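Local coordinates for protein probable acetyltransferase (Pseudomonas aeruginosa PAO1, PDB 2EUI) that probably transfers acyl groups, most likely acetyl, as a dimeric member of the GNAT acetyltransferase family whose own substrate is not established, at residues Glu39-Arg44 against Phe63-Pro68. Sequence-based numbering, arbitrary orientation.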
loop_
_atom_site.group_PDB
_atom_site.type_symbol
_atom_site.label_atom_id
_atom_site.label_comp_id
_atom_site.label_asym_id
_atom_site.label_seq_id
_atom_site.Cartn_x
_atom_site.Cartn_y
_atom_site.Cartn_z
ATOM N N GLU A 39 -12.506 12.570 2.496
ATOM C CA GLU A 39 -13.826 12.125 2.877
ATOM C C GLU A 39 -13.931 10.635 2.575
ATOM O O GLU A 39 -14.263 9.844 3.450
ATOM C CB GLU A 39 -14.889 12.900 2.105
ATOM C CG GLU A 39 -16.110 13.250 2.929
ATOM C CD GLU A 39 -17.296 13.624 2.061
ATOM O OE1 GLU A 39 -17.104 14.433 1.123
ATOM O OE2 GLU A 39 -18.415 13.110 2.318
ATOM N N LYS A 40 -13.629 10.252 1.340
ATOM C CA LYS A 40 -13.696 8.852 0.951
ATOM C C LYS A 40 -12.918 7.980 1.912
ATOM O O LYS A 40 -13.379 6.905 2.285
ATOM C CB LYS A 40 -13.146 8.657 -0.452
ATOM C CG LYS A 40 -13.997 9.268 -1.521
ATOM C CD LYS A 40 -13.507 8.830 -2.871
ATOM C CE LYS A 40 -14.344 9.444 -3.973
ATOM N NZ LYS A 40 -13.893 8.963 -5.301
ATOM N N ARG A 41 -11.742 8.449 2.315
ATOM C CA ARG A 41 -10.892 7.698 3.234
ATOM C C ARG A 41 -11.485 7.627 4.630
ATOM O O ARG A 41 -11.559 6.547 5.216
ATOM C CB ARG A 41 -9.486 8.310 3.274
ATOM C CG ARG A 41 -8.408 7.351 2.777
ATOM C CD ARG A 41 -8.847 6.629 1.508
ATOM N NE ARG A 41 -8.781 7.518 0.360
ATOM C CZ ARG A 41 -9.483 7.365 -0.758
ATOM N NH1 ARG A 41 -10.332 6.354 -0.901
ATOM N NH2 ARG A 41 -9.324 8.226 -1.748
ATOM N N LEU A 42 -11.901 8.773 5.163
ATOM C CA LEU A 42 -12.521 8.802 6.481
ATOM C C LEU A 42 -13.826 8.027 6.418
ATOM O O LEU A 42 -14.031 7.073 7.158
ATOM C CB LEU A 42 -12.811 10.241 6.929
ATOM C CG LEU A 42 -11.635 11.085 7.431
ATOM C CD1 LEU A 42 -12.078 12.515 7.680
ATOM C CD2 LEU A 42 -11.097 10.465 8.701
ATOM N N ARG A 43 -14.697 8.424 5.502
ATOM C CA ARG A 43 -15.996 7.776 5.345
ATOM C C ARG A 43 -15.944 6.257 5.089
ATOM O O ARG A 43 -16.711 5.502 5.692
ATOM C CB ARG A 43 -16.786 8.478 4.232
ATOM C CG ARG A 43 -18.246 8.077 4.125
ATOM C CD ARG A 43 -18.948 8.855 3.021
ATOM N NE ARG A 43 -19.231 10.247 3.381
ATOM C CZ ARG A 43 -20.236 10.625 4.168
ATOM N NH1 ARG A 43 -21.053 9.715 4.679
ATOM N NH2 ARG A 43 -20.431 11.910 4.435
ATOM N N ARG A 44 -15.051 5.805 4.213
ATOM C CA ARG A 44 -14.953 4.374 3.917
ATOM C C ARG A 44 -14.053 3.642 4.898
ATOM O O ARG A 44 -13.960 2.421 4.865
ATOM C CB ARG A 44 -14.436 4.150 2.491
ATOM C CG ARG A 44 -15.314 4.764 1.428
ATOM C CD ARG A 44 -14.757 4.633 0.016
ATOM N NE ARG A 44 -15.441 5.587 -0.858
ATOM C CZ ARG A 44 -15.283 5.673 -2.174
ATOM N NH1 ARG A 44 -14.457 4.852 -2.807
ATOM N NH2 ARG A 44 -15.944 6.597 -2.853
ATOM N N PHE A 63 -0.571 15.970 11.661
ATOM C CA PHE A 63 -1.355 14.783 11.446
ATOM C C PHE A 63 -0.527 13.691 10.788
ATOM O O PHE A 63 0.547 13.936 10.245
ATOM C CB PHE A 63 -2.583 15.117 10.599
ATOM C CG PHE A 63 -2.269 15.331 9.160
ATOM C CD1 PHE A 63 -2.205 14.257 8.283
ATOM C CD2 PHE A 63 -1.963 16.597 8.689
ATOM C CE1 PHE A 63 -1.836 14.445 6.960
ATOM C CE2 PHE A 63 -1.592 16.790 7.360
ATOM C CZ PHE A 63 -1.528 15.716 6.498
ATOM N N CYS A 64 -1.058 12.481 10.831
ATOM C CA CYS A 64 -0.383 11.326 10.270
ATOM C C CYS A 64 -1.392 10.407 9.557
ATOM O O CYS A 64 -2.552 10.325 9.953
ATOM C CB CYS A 64 0.321 10.599 11.422
ATOM S SG CYS A 64 0.957 8.997 11.033
ATOM N N GLN A 65 -0.962 9.746 8.488
ATOM C CA GLN A 65 -1.856 8.828 7.786
ATOM C C GLN A 65 -1.173 7.527 7.381
ATOM O O GLN A 65 -0.058 7.517 6.845
ATOM C CB GLN A 65 -2.497 9.474 6.545
ATOM C CG GLN A 65 -3.562 8.596 5.881
ATOM C CD GLN A 65 -4.358 9.332 4.800
ATOM O OE1 GLN A 65 -3.787 9.986 3.913
ATOM N NE2 GLN A 65 -5.681 9.221 4.868
ATOM N N LEU A 66 -1.852 6.426 7.667
ATOM C CA LEU A 66 -1.337 5.119 7.330
ATOM C C LEU A 66 -2.405 4.387 6.548
ATOM O O LEU A 66 -3.594 4.611 6.759
ATOM C CB LEU A 66 -1.000 4.328 8.600
ATOM C CG LEU A 66 0.008 4.916 9.596
ATOM C CD1 LEU A 66 -0.667 5.923 10.509
ATOM C CD2 LEU A 66 0.577 3.801 10.420
ATOM N N TYR A 67 -1.979 3.531 5.625
ATOM C CA TYR A 67 -2.918 2.729 4.846
ATOM C C TYR A 67 -2.755 1.269 5.226
ATOM O O TYR A 67 -1.651 0.735 5.212
ATOM C CB TYR A 67 -2.680 2.889 3.343
ATOM C CG TYR A 67 -2.872 4.296 2.846
ATOM C CD1 TYR A 67 -3.977 5.051 3.244
ATOM C CD2 TYR A 67 -1.941 4.888 1.992
ATOM C CE1 TYR A 67 -4.149 6.365 2.806
ATOM C CE2 TYR A 67 -2.103 6.200 1.547
ATOM C CZ TYR A 67 -3.208 6.932 1.959
ATOM O OH TYR A 67 -3.390 8.219 1.513
ATOM N N PRO A 68 -3.862 0.604 5.578
ATOM C CA PRO A 68 -3.849 -0.809 5.964
ATOM C C PRO A 68 -3.474 -1.723 4.790
ATOM O O PRO A 68 -3.946 -1.526 3.671
ATOM C CB PRO A 68 -5.277 -1.041 6.431
ATOM C CG PRO A 68 -6.053 -0.162 5.499
ATOM C CD PRO A 68 -5.243 1.115 5.520
#
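Arg41 CG lies oblique to the phenol ring of Tyr67, 4.4 Å from Tyr67 CE1, and also packs against the amide of Gln65, so it is the aliphatic part of the arginine that does the touching. Of the flat groups on the helix, the Arg41 guanidinium rests one face on Lys40 CB, 3.5 Å above the plane and offset toward the rim, while the Arg43 guanidinium takes Glu39 OE2 in plane at its edge, gripped side-on by NE and NH2 in a salt bridge within the helix. The Arg41 and Gln65 side chains cross at roughly a right angle, with guanidinium and amide planes turned 45° apart. Beyond CG the arginine bends twice, at chi2 and chi3, which folds the guanidinium back beside its own helix. Its charge is met elsewhere, by a salt bridge from NH1 to Glu46 and by cation-pi contacts with Phe37 and with Phe70 of the second subunit. Gln65 reaches across with CG anti to the backbone N (chi1 -173°) and the rest of the chain extended. Tyr67 OH hydrogen-bonds Ser72 OG of the second subunit, whose Phe70 meets the Tyr67 ring edge-to-face. Small and buried, the contact sets the C-terminal part of helix 31-44 against strand 60-71, the middle strand of the sheet, at the dimer interface: helix-on-sheet packing within the mixed alpha/beta GNAT fold.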